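Local coordinates for SAM-dependent methyltransferase (Geobacter sulfurreducens, PDB 5BP7), which binds S-adenosyl-L-homocysteine and probably transfers methyl groups from S-adenosylmethionine to an acceptor that is not established, at residues Lys126-Cys132 and Leu149-Arg154; Gly201-Met207 and Val265-Arg271; Met226-Leu230 and Val242-Leu246. One frame throughout, in Å; residues are numbered along the deposited sequence.

How the interactions relate
Interactions 1 and 2 belong to one mixed sheet of the Rossmann-like methyltransferase fold and lie side by side, centres 13 Å apart. They meet directly, A150 CB lying 3.7 Å from Y202 OH, with L153 also packing on P270. Each has one end near the ligand: the side chains of C132 in interaction 1 and V265 in interaction 2 are about 7 Å and about 8 Å, respectively, from the bound S-adenosyl-L-homocysteine. Interaction 3 is a separate helix pair across the chain's centre, its nearest atoms about 22 Å from interaction 1, yet it sits within the loop that interaction 2 closes, between strands 202-209 and 261-270.

Interaction 1 (Lys126-Cys132 and Leu149-Arg154); sequences KAGVAAC and LARSLR
K126 and A127 meet the turn after helix 142-150 and the short strand 153-154 that follows it through three hydrogen bonds, two of them between backbones. A127 N donates to S152 O at 2.8 Å, nearly straight at the hydrogen (168°). R154 N returns a bond of 2.9 Å to A127 O. With both its N and its O spent on residues flanking L153, A127 makes a short parallel bridge to that leucine.

The third bond comes from a side chain. The K126 chain bends at chi2 (-61°), passes along S152 O, and brings NZ to R151 O at 2.9 Å, in the carbonyl plane. NZ also donates to S123 O, so the ammonium group ties together two backbone carbonyls. R151 turns its own guanidinium to E147 in a salt bridge, and S152 OG bonds to S123 N. R151 O and S152 OG therefore both have partners. The guanidinium of R154 lays one face over G128 CA, which stands 3.8 Å above its plane.

Beyond the corner at G128 and V129 the contact is apolar. A130 CB fits between L149 CB, 4.0 Å away, and L153 CD1, while L149 CD1 reaches C132 CB at 3.8 Å.

In the fold, the backbone of G128 and A130 pairs with strand 157-166, and V129 bonds to strand 62-66. L149 carries the end of helix 142-150 down onto the sheet, touching L66 on one neighbouring strand and I159 and I161 on the other. This segment pair thus joins strand 127-133 to the helix leading toward its parallel neighbour 157-166, part of a beta-alpha-beta crossover.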
ATOM      1  N   LYS A 126     -13.600   4.205  16.572  1.00 36.55           N
ATOM      2  CA  LYS A 126     -12.423   5.007  16.265  1.00 35.92           C
ATOM      3  C   LYS A 126     -11.127   4.216  16.513  1.00 34.52           C
ATOM      4  O   LYS A 126     -11.012   3.430  17.462  1.00 35.06           O
ATOM      5  CB  LYS A 126     -12.385   6.324  17.077  1.00 37.39           C
ATOM      6  CG  LYS A 126     -13.601   7.245  16.987  1.00 38.62           C
ATOM      7  CD  LYS A 126     -13.857   7.716  15.584  1.00 39.35           C
ATOM      8  CE  LYS A 126     -15.185   8.476  15.436  1.00 41.62           C
ATOM      9  NZ  LYS A 126     -15.685   8.335  14.021  1.00 41.36           N
ATOM     10  N   ALA A 127     -10.133   4.497  15.694  1.00 33.28           N
ATOM     11  CA  ALA A 127      -8.891   3.731  15.694  1.00 32.78           C
ATOM     12  C   ALA A 127      -7.724   4.548  16.240  1.00 32.72           C
ATOM     13  O   ALA A 127      -7.621   5.740  15.964  1.00 33.16           O
ATOM     14  CB  ALA A 127      -8.585   3.263  14.288  1.00 31.69           C
ATOM     15  N   GLY A 128      -6.865   3.896  17.018  1.00 32.45           N
ATOM     16  CA  GLY A 128      -5.585   4.468  17.445  1.00 32.57           C
ATOM     17  C   GLY A 128      -4.578   4.618  16.302  1.00 31.42           C
ATOM     18  O   GLY A 128      -3.719   5.489  16.351  1.00 30.69           O
ATOM     19  N   VAL A 129      -4.718   3.787  15.270  1.00 30.63           N
ATOM     20  CA  VAL A 129      -4.009   3.966  14.008  1.00 30.15           C
ATOM     21  C   VAL A 129      -5.008   3.874  12.855  1.00 30.62           C
ATOM     22  O   VAL A 129      -5.731   2.874  12.754  1.00 32.28           O
ATOM     23  CB  VAL A 129      -2.928   2.894  13.825  1.00 29.73           C
ATOM     24  CG1 VAL A 129      -2.232   3.052  12.492  1.00 29.06           C
ATOM     25  CG2 VAL A 129      -1.917   2.973  14.957  1.00 30.24           C
ATOM     26  N   ALA A 130      -5.084   4.921  12.025  1.00 30.07           N
ATOM     27  CA  ALA A 130      -5.945   4.940  10.850  1.00 30.32           C
ATOM     28  C   ALA A 130      -5.046   5.041   9.632  1.00 30.67           C
ATOM     29  O   ALA A 130      -4.363   6.068   9.433  1.00 31.54           O
ATOM     30  CB  ALA A 130      -6.892   6.117  10.894  1.00 31.01           C
ATOM     31  N   ALA A 131      -5.072   4.010   8.792  1.00 30.06           N
ATOM     32  CA  ALA A 131      -4.079   3.825   7.757  1.00 29.93           C
ATOM     33  C   ALA A 131      -4.627   3.718   6.340  1.00 30.05           C
ATOM     34  O   ALA A 131      -5.649   3.106   6.108  1.00 30.34           O
ATOM     35  CB  ALA A 131      -3.274   2.590   8.064  1.00 30.24           C
ATOM     36  N   CYS A 132      -3.905   4.312   5.392  1.00 30.52           N
ATOM     37  CA  CYS A 132      -4.099   4.051   3.964  1.00 30.69           C
ATOM     38  C   CYS A 132      -2.719   4.001   3.323  1.00 30.65           C
ATOM     39  O   CYS A 132      -2.089   5.046   3.037  1.00 30.30           O
ATOM     40  CB  CYS A 132      -4.968   5.113   3.314  1.00 31.47           C
ATOM     41  SG  CYS A 132      -5.221   4.813   1.546  1.00 33.62           S
ATOM     42  N   LEU A 149      -9.269   9.634   6.811  1.00 33.53           N
ATOM     43  CA  LEU A 149      -8.730   8.865   7.943  1.00 32.90           C
ATOM     44  C   LEU A 149      -8.895   9.609   9.264  1.00 33.61           C
ATOM     45  O   LEU A 149      -9.231   8.990  10.269  1.00 33.69           O
ATOM     46  CB  LEU A 149      -7.277   8.518   7.731  1.00 32.14           C
ATOM     47  CG  LEU A 149      -7.007   7.559   6.565  1.00 31.64           C
ATOM     48  CD1 LEU A 149      -5.527   7.464   6.286  1.00 30.95           C
ATOM     49  CD2 LEU A 149      -7.585   6.172   6.816  1.00 32.27           C
ATOM     50  N   ALA A 150      -8.757  10.942   9.237  1.00 33.75           N
ATOM     51  CA  ALA A 150      -8.940  11.765  10.438  1.00 34.32           C
ATOM     52  C   ALA A 150     -10.311  11.575  11.054  1.00 35.66           C
ATOM     53  O   ALA A 150     -10.448  11.583  12.275  1.00 36.69           O
ATOM     54  CB  ALA A 150      -8.719  13.236  10.136  1.00 34.71           C
ATOM     55  N   ARG A 151     -11.327  11.366  10.225  1.00 35.88           N
ATOM     56  CA  ARG A 151     -12.666  11.136  10.748  1.00 37.01           C
ATOM     57  C   ARG A 151     -12.841   9.824  11.517  1.00 36.32           C
ATOM     58  O   ARG A 151     -13.817   9.683  12.247  1.00 36.72           O
ATOM     59  CB  ARG A 151     -13.680  11.246   9.617  1.00 38.84           C
ATOM     60  CG  ARG A 151     -13.675  12.653   9.080  1.00 40.02           C
ATOM     61  CD  ARG A 151     -14.594  12.784   7.913  1.00 41.38           C
ATOM     62  NE  ARG A 151     -14.477  14.126   7.344  1.00 42.17           N
ATOM     63  CZ  ARG A 151     -15.381  15.096   7.465  1.00 43.58           C
ATOM     64  NH1 ARG A 151     -15.153  16.275   6.896  1.00 44.60           N
ATOM     65  NH2 ARG A 151     -16.521  14.912   8.127  1.00 45.33           N
ATOM     66  N   SER A 152     -11.920   8.874  11.348  1.00 34.41           N
ATOM     67  CA  SER A 152     -11.942   7.598  12.074  1.00 34.71           C
ATOM     68  C   SER A 152     -10.912   7.531  13.188  1.00 35.06           C
ATOM     69  O   SER A 152     -10.753   6.483  13.822  1.00 35.43           O
ATOM     70  CB  SER A 152     -11.693   6.429  11.104  1.00 33.59           C
ATOM     71  OG  SER A 152     -12.727   6.316  10.157  1.00 33.94           O
ATOM     72  N   LEU A 153     -10.224   8.637  13.447  1.00 35.31           N
ATOM     73  CA  LEU A 153      -9.098   8.600  14.354  1.00 36.40           C
ATOM     74  C   LEU A 153      -9.533   8.882  15.772  1.00 37.73           C
ATOM     75  O   LEU A 153     -10.177   9.891  16.016  1.00 38.82           O
ATOM     76  CB  LEU A 153      -8.068   9.633  13.931  1.00 36.35           C
ATOM     77  CG  LEU A 153      -6.687   9.504  14.555  1.00 36.32           C
ATOM     78  CD1 LEU A 153      -5.943   8.306  13.986  1.00 35.80           C
ATOM     79  CD2 LEU A 153      -5.912  10.779  14.278  1.00 36.53           C
ATOM     80  N   ARG A 154      -9.154   8.031  16.720  1.00 38.85           N
ATOM     81  CA  ARG A 154      -9.455   8.347  18.110  1.00 40.74           C
ATOM     82  C   ARG A 154      -8.481   9.389  18.618  1.00 40.29           C
ATOM     83  O   ARG A 154      -7.371   9.515  18.072  1.00 39.93           O
ATOM     84  CB  ARG A 154      -9.506   7.114  19.004  1.00 43.22           C
ATOM     85  CG  ARG A 154      -8.192   6.479  19.345  1.00 44.64           C
ATOM     86  CD  ARG A 154      -8.149   6.059  20.802  1.00 46.90           C
ATOM     87  NE  ARG A 154      -6.945   5.277  21.039  1.00 48.17           N
ATOM     88  CZ  ARG A 154      -5.703   5.757  21.110  1.00 48.20           C
ATOM     89  NH1 ARG A 154      -5.424   7.058  20.982  1.00 47.93           N
ATOM     90  NH2 ARG A 154      -4.708   4.906  21.307  1.00 49.43           N
TER

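Interaction 2 (Gly201-Met207 and Val265-Arg271); sequences GYDVVEM and VFALMPR
D203 and R271 stand roughly perpendicular, the carboxylate and guanidinium planes 52° apart. R271 NE meets D203 OD1 at 2.7 Å, approaching from above the carboxylate plane, while NH2 adds a weak bond to the same oxygen. Bends at chi2 and chi3 carry the C-terminal arginine to this point.

The Y202 ring lies obliquely against P270, CE2 to P270 CB at 3.7 Å. Next along the strands, V204 CG2 touches L268 CD2 on the face shared with F266 and M207. In selenomethionine M207, chi1 of 66° and an extended chain beyond CG leave CB beside F266 CD1 and SE beside CE1. The SE stands 5.2 Å from the centroid of the F266 ring, 73° off the normal: an oblique Met-aromatic contact. F197 of helix 190-199 meets F266 on this face.

The antiparallel pairing shifts at a classic beta bulge, where V205 and E206 both face A267. V205 N donates to A267 O at 2.8 Å, whereas E206 N reaches that oxygen only weakly at 3.5 Å. V205 CG2 packs on M269 CG at 3.9 Å.

Apolar packing and backbone bonds run the whole length, and the salt bridge is added at the D203/R271 end. With the bond from R271 N to G201 O, this ion pair secures the chain's last residue to the start of the edge strand and the glycine just before it.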
ATOM      1  N   GLY A 201      -1.771  20.750   8.490  1.00 39.71           N
ATOM      2  CA  GLY A 201      -2.007  20.750   9.931  1.00 39.86           C
ATOM      3  C   GLY A 201      -1.586  19.497  10.690  1.00 39.30           C
ATOM      4  O   GLY A 201      -2.091  19.253  11.793  1.00 39.54           O
ATOM      5  N   TYR A 202      -0.633  18.733  10.131  1.00 38.00           N
ATOM      6  CA  TYR A 202      -0.132  17.513  10.761  1.00 36.65           C
ATOM      7  C   TYR A 202       1.354  17.584  11.078  1.00 35.55           C
ATOM      8  O   TYR A 202       2.150  18.107  10.305  1.00 36.36           O
ATOM      9  CB  TYR A 202      -0.444  16.291   9.869  1.00 35.82           C
ATOM     10  CG  TYR A 202      -1.923  16.075   9.755  1.00 35.82           C
ATOM     11  CD1 TYR A 202      -2.687  16.815   8.847  1.00 36.59           C
ATOM     12  CD2 TYR A 202      -2.583  15.204  10.629  1.00 35.67           C
ATOM     13  CE1 TYR A 202      -4.058  16.668   8.789  1.00 36.84           C
ATOM     14  CE2 TYR A 202      -3.951  15.050  10.577  1.00 36.07           C
ATOM     15  CZ  TYR A 202      -4.673  15.784   9.655  1.00 36.64           C
ATOM     16  OH  TYR A 202      -6.008  15.622   9.605  1.00 38.51           O
ATOM     17  N   ASP A 203       1.725  17.042  12.234  1.00 34.83           N
ATOM     18  CA  ASP A 203       3.122  16.728  12.531  1.00 33.53           C
ATOM     19  C   ASP A 203       3.478  15.396  11.890  1.00 32.66           C
ATOM     20  O   ASP A 203       2.716  14.438  11.990  1.00 31.57           O
ATOM     21  CB  ASP A 203       3.328  16.593  14.035  1.00 33.91           C
ATOM     22  CG  ASP A 203       3.335  17.924  14.738  1.00 35.13           C
ATOM     23  OD1 ASP A 203       3.799  18.909  14.115  1.00 35.21           O
ATOM     24  OD2 ASP A 203       2.938  17.982  15.922  1.00 34.80           O
ATOM     25  N   VAL A 204       4.648  15.317  11.259  1.00 32.37           N
ATOM     26  CA  VAL A 204       5.218  14.029  10.875  1.00 31.77           C
ATOM     27  C   VAL A 204       5.927  13.493  12.105  1.00 31.38           C
ATOM     28  O   VAL A 204       6.889  14.091  12.568  1.00 31.72           O
ATOM     29  CB  VAL A 204       6.216  14.147   9.706  1.00 32.29           C
ATOM     30  CG1 VAL A 204       6.779  12.778   9.342  1.00 32.04           C
ATOM     31  CG2 VAL A 204       5.535  14.726   8.482  1.00 32.53           C
ATOM     32  N   VAL A 205       5.437  12.376  12.633  1.00 31.57           N
ATOM     33  CA  VAL A 205       5.987  11.781  13.871  1.00 31.38           C
ATOM     34  C   VAL A 205       6.820  10.505  13.685  1.00 30.47           C
ATOM     35  O   VAL A 205       7.512  10.075  14.607  1.00 30.18           O
ATOM     36  CB  VAL A 205       4.890  11.523  14.934  1.00 31.95           C
ATOM     37  CG1 VAL A 205       4.255  12.846  15.359  1.00 32.68           C
ATOM     38  CG2 VAL A 205       3.817  10.536  14.467  1.00 31.93           C
ATOM     39  N   GLU A 206       6.750   9.903  12.503  1.00 30.24           N
ATOM     40  CA  GLU A 206       7.621   8.774  12.143  1.00 30.12           C
ATOM     41  C   GLU A 206       7.549   8.534  10.637  1.00 30.49           C
ATOM     42  O   GLU A 206       6.655   9.047   9.963  1.00 29.80           O
ATOM     43  CB  GLU A 206       7.250   7.492  12.909  1.00 30.17           C
ATOM     44  CG  GLU A 206       8.230   7.084  14.011  1.00 30.53           C
ATOM     45  CD  GLU A 206       9.537   6.483  13.483  1.00 31.08           C
ATOM     46  OE1 GLU A 206       9.792   6.481  12.248  1.00 31.21           O
ATOM     47  OE2 GLU A 206      10.337   5.994  14.315  1.00 31.75           O
HETATM   48  N   MSE A 207       8.523   7.788  10.114  1.00 31.50           N
HETATM   49  CA  MSE A 207       8.535   7.434   8.694  1.00 32.27           C
HETATM   50  C   MSE A 207       9.448   6.280   8.399  1.00 31.73           C
HETATM   51  O   MSE A 207      10.528   6.137   8.975  1.00 31.18           O
HETATM   52  CB  MSE A 207       8.856   8.598   7.729  1.00 33.88           C
HETATM   53  CG  MSE A 207      10.245   9.162   7.840  1.00 35.45           C
HETATM   54 SE   MSE A 207      10.529  10.628   6.530  1.00 38.56          SE
HETATM   55  CE  MSE A 207      12.465  10.791   6.774  1.00 38.91           C
ATOM     56  N   VAL A 265       6.055   5.275   3.910  1.00 29.56           N
ATOM     57  CA  VAL A 265       4.953   5.343   4.849  1.00 29.48           C
ATOM     58  C   VAL A 265       5.300   6.424   5.880  1.00 29.40           C
ATOM     59  O   VAL A 265       6.358   6.396   6.506  1.00 29.37           O
ATOM     60  CB  VAL A 265       4.660   3.999   5.539  1.00 29.15           C
ATOM     61  CG1 VAL A 265       3.362   4.070   6.315  1.00 29.34           C
ATOM     62  CG2 VAL A 265       4.545   2.893   4.515  1.00 29.16           C
ATOM     63  N   PHE A 266       4.357   7.330   6.071  1.00 29.11           N
ATOM     64  CA  PHE A 266       4.527   8.526   6.889  1.00 29.27           C
ATOM     65  C   PHE A 266       3.499   8.490   8.006  1.00 29.15           C
ATOM     66  O   PHE A 266       2.302   8.318   7.753  1.00 29.30           O
ATOM     67  CB  PHE A 266       4.330   9.776   6.025  1.00 29.56           C
ATOM     68  CG  PHE A 266       5.273   9.841   4.876  1.00 30.29           C
ATOM     69  CD1 PHE A 266       6.544  10.367   5.042  1.00 30.35           C
ATOM     70  CD2 PHE A 266       4.923   9.300   3.646  1.00 30.42           C
ATOM     71  CE1 PHE A 266       7.447  10.374   3.999  1.00 31.13           C
ATOM     72  CE2 PHE A 266       5.811   9.307   2.597  1.00 31.11           C
ATOM     73  CZ  PHE A 266       7.082   9.841   2.769  1.00 31.28           C
ATOM     74  N   ALA A 267       3.978   8.616   9.237  1.00 29.29           N
ATOM     75  CA  ALA A 267       3.118   8.628  10.416  1.00 29.64           C
ATOM     76  C   ALA A 267       2.843  10.091  10.822  1.00 30.23           C
ATOM     77  O   ALA A 267       3.764  10.875  11.016  1.00 30.41           O
ATOM     78  CB  ALA A 267       3.758   7.852  11.555  1.00 29.64           C
ATOM     79  N   LEU A 268       1.566  10.420  10.946  1.00 30.77           N
ATOM     80  CA  LEU A 268       1.091  11.792  11.134  1.00 31.33           C
ATOM     81  C   LEU A 268       0.184  11.899  12.347  1.00 31.36           C
ATOM     82  O   LEU A 268      -0.592  10.975  12.630  1.00 31.06           O
ATOM     83  CB  LEU A 268       0.288  12.247   9.912  1.00 31.89           C
ATOM     84  CG  LEU A 268       0.937  12.104   8.532  1.00 31.64           C
ATOM     85  CD1 LEU A 268      -0.041  12.581   7.473  1.00 32.11           C
ATOM     86  CD2 LEU A 268       2.227  12.886   8.438  1.00 31.57           C
HETATM   87  N   MSE A 269       0.293  13.009  13.066  1.00 31.90           N
HETATM   88  CA  MSE A 269      -0.642  13.320  14.160  1.00 34.20           C
HETATM   89  C   MSE A 269      -1.109  14.761  14.002  1.00 35.57           C
HETATM   90  O   MSE A 269      -0.278  15.662  13.839  1.00 34.83           O
HETATM   91  CB  MSE A 269       0.013  13.105  15.516  1.00 34.62           C
HETATM   92  CG  MSE A 269       0.331  11.636  15.768  1.00 35.11           C
HETATM   93 SE   MSE A 269       1.247  11.404  17.499  1.00 36.76          SE
HETATM   94  CE  MSE A 269      -0.158  12.034  18.711  1.00 36.83           C
ATOM     95  N   PRO A 270      -2.412  15.016  14.053  1.00 38.16           N
ATOM     96  CA  PRO A 270      -2.889  16.392  13.892  1.00 40.42           C
ATOM     97  C   PRO A 270      -2.327  17.336  14.945  1.00 42.77           C
ATOM     98  O   PRO A 270      -2.191  16.943  16.109  1.00 43.11           O
ATOM     99  CB  PRO A 270      -4.409  16.271  14.021  1.00 40.79           C
ATOM    100  CG  PRO A 270      -4.634  15.017  14.775  1.00 40.37           C
ATOM    101  CD  PRO A 270      -3.510  14.104  14.404  1.00 39.12           C
ATOM    102  N   ARG A 271      -1.940  18.534  14.507  1.00 46.11           N
ATOM    103  CA  ARG A 271      -1.383  19.570  15.400  1.00 49.11           C
ATOM    104  C   ARG A 271      -2.436  20.097  16.342  1.00 52.42           C
ATOM    105  O   ARG A 271      -3.604  20.139  15.961  1.00 54.20           O
ATOM    106  CB  ARG A 271      -0.830  20.780  14.616  1.00 50.67           C
ATOM    107  CG  ARG A 271       0.681  20.801  14.493  1.00 51.57           C
ATOM    108  CD  ARG A 271       1.160  21.408  13.162  1.00 53.62           C
ATOM    109  NE  ARG A 271       2.395  20.759  12.722  1.00 54.91           N
ATOM    110  CZ  ARG A 271       3.253  21.242  11.822  1.00 55.53           C
ATOM    111  NH1 ARG A 271       3.059  22.418  11.229  1.00 57.60           N
ATOM    112  NH2 ARG A 271       4.345  20.541  11.533  1.00 54.75           N
ATOM    113  OXT ARG A 271      -2.127  20.518  17.477  1.00 56.62           O
TER

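Interaction 3 (Met226-Leu230 and Val242-Leu246); sequences MRRWL and VRAQL
M226, a selenomethionine, inserts its methyl group between V242 and Q245 of the facing helix. The bend at chi3 (101°) turns CE to within 3.3 Å of V242 O. The same methyl lies 3.4 Å from Q245 CB. V242 answers with both branches: CG1, placed opposite its own backbone N (chi1 173°), packs on M226 CE and on L230 CG, 3.7 Å from each, whereas CG2 meets W229 CZ3 at 3.9 Å. The V242 and W229 side chains are nearly perpendicular.

L230 and V242 lie alongside, pointing opposite ways, and L230 CD1 continues to R243 CA, and lies 3.9 Å from L246 CD2. That same L246 methyl touches R227 CB and covers part of one face of the R243 guanidinium. R227 directs its charge to E231 in a salt bridge.

W229 packs on R28 and I32 of helix 28-34, and M226 on T33. The axes of the two short segments run 10.0 Å apart with their directions at 149°, the geometry of an antiparallel helical hairpin: helices 212-232 and 239-260 pack through an apolar seam, away from the ligand site.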
HETATM    1  N   MSE A 226       3.675 -13.769 -13.395  1.00 36.84           N
HETATM    2  CA  MSE A 226       3.173 -13.635 -14.765  1.00 38.37           C
HETATM    3  C   MSE A 226       3.593 -14.785 -15.632  1.00 37.71           C
HETATM    4  O   MSE A 226       2.793 -15.350 -16.362  1.00 37.26           O
HETATM    5  CB  MSE A 226       3.681 -12.363 -15.430  1.00 41.01           C
HETATM    6  CG  MSE A 226       2.953 -11.130 -14.922  1.00 44.15           C
HETATM    7 SE   MSE A 226       3.923  -9.464 -15.408  1.00 50.30          SE
HETATM    8  CE  MSE A 226       2.705  -9.170 -16.861  1.00 45.89           C
ATOM      9  N   ARG A 227       4.863 -15.156 -15.553  1.00 37.75           N
ATOM     10  CA  ARG A 227       5.387 -16.218 -16.417  1.00 37.95           C
ATOM     11  C   ARG A 227       4.689 -17.529 -16.130  1.00 38.20           C
ATOM     12  O   ARG A 227       4.317 -18.257 -17.055  1.00 37.45           O
ATOM     13  CB  ARG A 227       6.907 -16.363 -16.274  1.00 38.09           C
ATOM     14  CG  ARG A 227       7.544 -17.460 -17.108  1.00 38.54           C
ATOM     15  CD  ARG A 227       7.246 -17.380 -18.607  1.00 39.14           C
ATOM     16  NE  ARG A 227       7.761 -18.588 -19.234  1.00 40.03           N
ATOM     17  CZ  ARG A 227       8.899 -18.699 -19.921  1.00 40.68           C
ATOM     18  NH1 ARG A 227       9.683 -17.659 -20.194  1.00 39.99           N
ATOM     19  NH2 ARG A 227       9.252 -19.903 -20.373  1.00 42.65           N
ATOM     20  N   ARG A 228       4.516 -17.833 -14.851  1.00 38.17           N
ATOM     21  CA  ARG A 228       3.829 -19.073 -14.459  1.00 39.14           C
ATOM     22  C   ARG A 228       2.368 -19.061 -14.832  1.00 38.99           C
ATOM     23  O   ARG A 228       1.837 -20.072 -15.264  1.00 38.75           O
ATOM     24  CB  ARG A 228       3.958 -19.310 -12.974  1.00 39.79           C
ATOM     25  CG  ARG A 228       5.372 -19.663 -12.587  1.00 40.17           C
ATOM     26  CD  ARG A 228       5.459 -19.975 -11.118  1.00 40.56           C
ATOM     27  NE  ARG A 228       6.823 -20.323 -10.757  1.00 41.02           N
ATOM     28  CZ  ARG A 228       7.225 -20.590  -9.522  1.00 41.56           C
ATOM     29  NH1 ARG A 228       6.358 -20.561  -8.512  1.00 41.00           N
ATOM     30  NH2 ARG A 228       8.497 -20.912  -9.301  1.00 42.55           N
ATOM     31  N   TRP A 229       1.732 -17.906 -14.662  1.00 38.44           N
ATOM     32  CA  TRP A 229       0.349 -17.745 -15.062  1.00 39.18           C
ATOM     33  C   TRP A 229       0.163 -17.957 -16.559  1.00 39.86           C
ATOM     34  O   TRP A 229      -0.819 -18.564 -16.967  1.00 39.90           O
ATOM     35  CB  TRP A 229      -0.177 -16.373 -14.674  1.00 39.17           C
ATOM     36  CG  TRP A 229      -1.644 -16.204 -14.938  1.00 39.41           C
ATOM     37  CD1 TRP A 229      -2.658 -16.480 -14.084  1.00 40.49           C
ATOM     38  CD2 TRP A 229      -2.244 -15.724 -16.131  1.00 39.71           C
ATOM     39  NE1 TRP A 229      -3.868 -16.193 -14.671  1.00 40.85           N
ATOM     40  CE2 TRP A 229      -3.636 -15.718 -15.928  1.00 40.62           C
ATOM     41  CE3 TRP A 229      -1.741 -15.280 -17.354  1.00 40.28           C
ATOM     42  CZ2 TRP A 229      -4.537 -15.288 -16.903  1.00 41.96           C
ATOM     43  CZ3 TRP A 229      -2.648 -14.855 -18.341  1.00 41.05           C
ATOM     44  CH2 TRP A 229      -4.027 -14.868 -18.104  1.00 41.36           C
ATOM     45  N   LEU A 230       1.096 -17.458 -17.361  1.00 40.39           N
ATOM     46  CA  LEU A 230       1.055 -17.647 -18.830  1.00 42.54           C
ATOM     47  C   LEU A 230       1.158 -19.098 -19.232  1.00 43.92           C
ATOM     48  O   LEU A 230       0.442 -19.562 -20.117  1.00 44.13           O
ATOM     49  CB  LEU A 230       2.176 -16.863 -19.544  1.00 42.42           C
ATOM     50  CG  LEU A 230       1.894 -15.380 -19.725  1.00 43.38           C
ATOM     51  CD1 LEU A 230       3.172 -14.618 -20.050  1.00 43.31           C
ATOM     52  CD2 LEU A 230       0.839 -15.167 -20.810  1.00 44.04           C
ATOM     53  N   VAL A 242      -0.560  -9.883 -20.948  1.00 43.15           N
ATOM     54  CA  VAL A 242       0.384 -10.307 -19.917  1.00 41.37           C
ATOM     55  C   VAL A 242       1.746 -10.590 -20.516  1.00 40.79           C
ATOM     56  O   VAL A 242       2.771 -10.182 -19.949  1.00 40.64           O
ATOM     57  CB  VAL A 242      -0.120 -11.548 -19.150  1.00 41.45           C
ATOM     58  CG1 VAL A 242       0.948 -12.087 -18.202  1.00 40.64           C
ATOM     59  CG2 VAL A 242      -1.362 -11.181 -18.341  1.00 42.11           C
ATOM     60  N   ARG A 243       1.752 -11.284 -21.646  1.00 40.07           N
ATOM     61  CA  ARG A 243       2.977 -11.578 -22.389  1.00 41.23           C
ATOM     62  C   ARG A 243       3.751 -10.308 -22.786  1.00 40.04           C
ATOM     63  O   ARG A 243       4.961 -10.192 -22.571  1.00 39.80           O
ATOM     64  CB  ARG A 243       2.600 -12.418 -23.623  1.00 43.04           C
ATOM     65  CG  ARG A 243       3.721 -12.850 -24.559  1.00 44.24           C
ATOM     66  CD  ARG A 243       4.759 -13.707 -23.868  1.00 44.92           C
ATOM     67  NE  ARG A 243       5.809 -12.872 -23.291  1.00 46.53           N
ATOM     68  CZ  ARG A 243       6.898 -13.325 -22.671  1.00 47.77           C
ATOM     69  NH1 ARG A 243       7.095 -14.643 -22.514  1.00 48.75           N
ATOM     70  NH2 ARG A 243       7.798 -12.451 -22.203  1.00 46.82           N
ATOM     71  N   ALA A 244       3.036  -9.334 -23.314  1.00 40.94           N
ATOM     72  CA  ALA A 244       3.648  -8.034 -23.676  1.00 41.52           C
ATOM     73  C   ALA A 244       4.241  -7.291 -22.472  1.00 41.98           C
ATOM     74  O   ALA A 244       5.337  -6.722 -22.541  1.00 43.35           O
ATOM     75  CB  ALA A 244       2.625  -7.146 -24.373  1.00 41.74           C
ATOM     76  N   GLN A 245       3.493  -7.261 -21.382  1.00 42.11           N
ATOM     77  CA  GLN A 245       3.974  -6.636 -20.163  1.00 42.43           C
ATOM     78  C   GLN A 245       5.192  -7.350 -19.597  1.00 40.73           C
ATOM     79  O   GLN A 245       6.138  -6.720 -19.158  1.00 39.34           O
ATOM     80  CB  GLN A 245       2.885  -6.599 -19.118  1.00 44.80           C
ATOM     81  CG  GLN A 245       1.969  -5.403 -19.186  1.00 48.04           C
ATOM     82  CD  GLN A 245       1.253  -5.205 -17.857  1.00 50.71           C
ATOM     83  OE1 GLN A 245       1.870  -5.231 -16.780  1.00 53.22           O
ATOM     84  NE2 GLN A 245      -0.047  -5.004 -17.920  1.00 53.05           N
ATOM     85  N   LEU A 246       5.181  -8.674 -19.607  1.00 40.23           N
ATOM     86  CA  LEU A 246       6.344  -9.427 -19.124  1.00 39.43           C
ATOM     87  C   LEU A 246       7.611  -9.075 -19.906  1.00 39.17           C
ATOM     88  O   LEU A 246       8.700  -8.992 -19.335  1.00 39.47           O
ATOM     89  CB  LEU A 246       6.071 -10.945 -19.182  1.00 40.13           C
ATOM     90  CG  LEU A 246       7.177 -11.877 -18.691  1.00 39.74           C
ATOM     91  CD1 LEU A 246       7.652 -11.573 -17.264  1.00 38.87           C
ATOM     92  CD2 LEU A 246       6.666 -13.300 -18.778  1.00 40.05           C
TER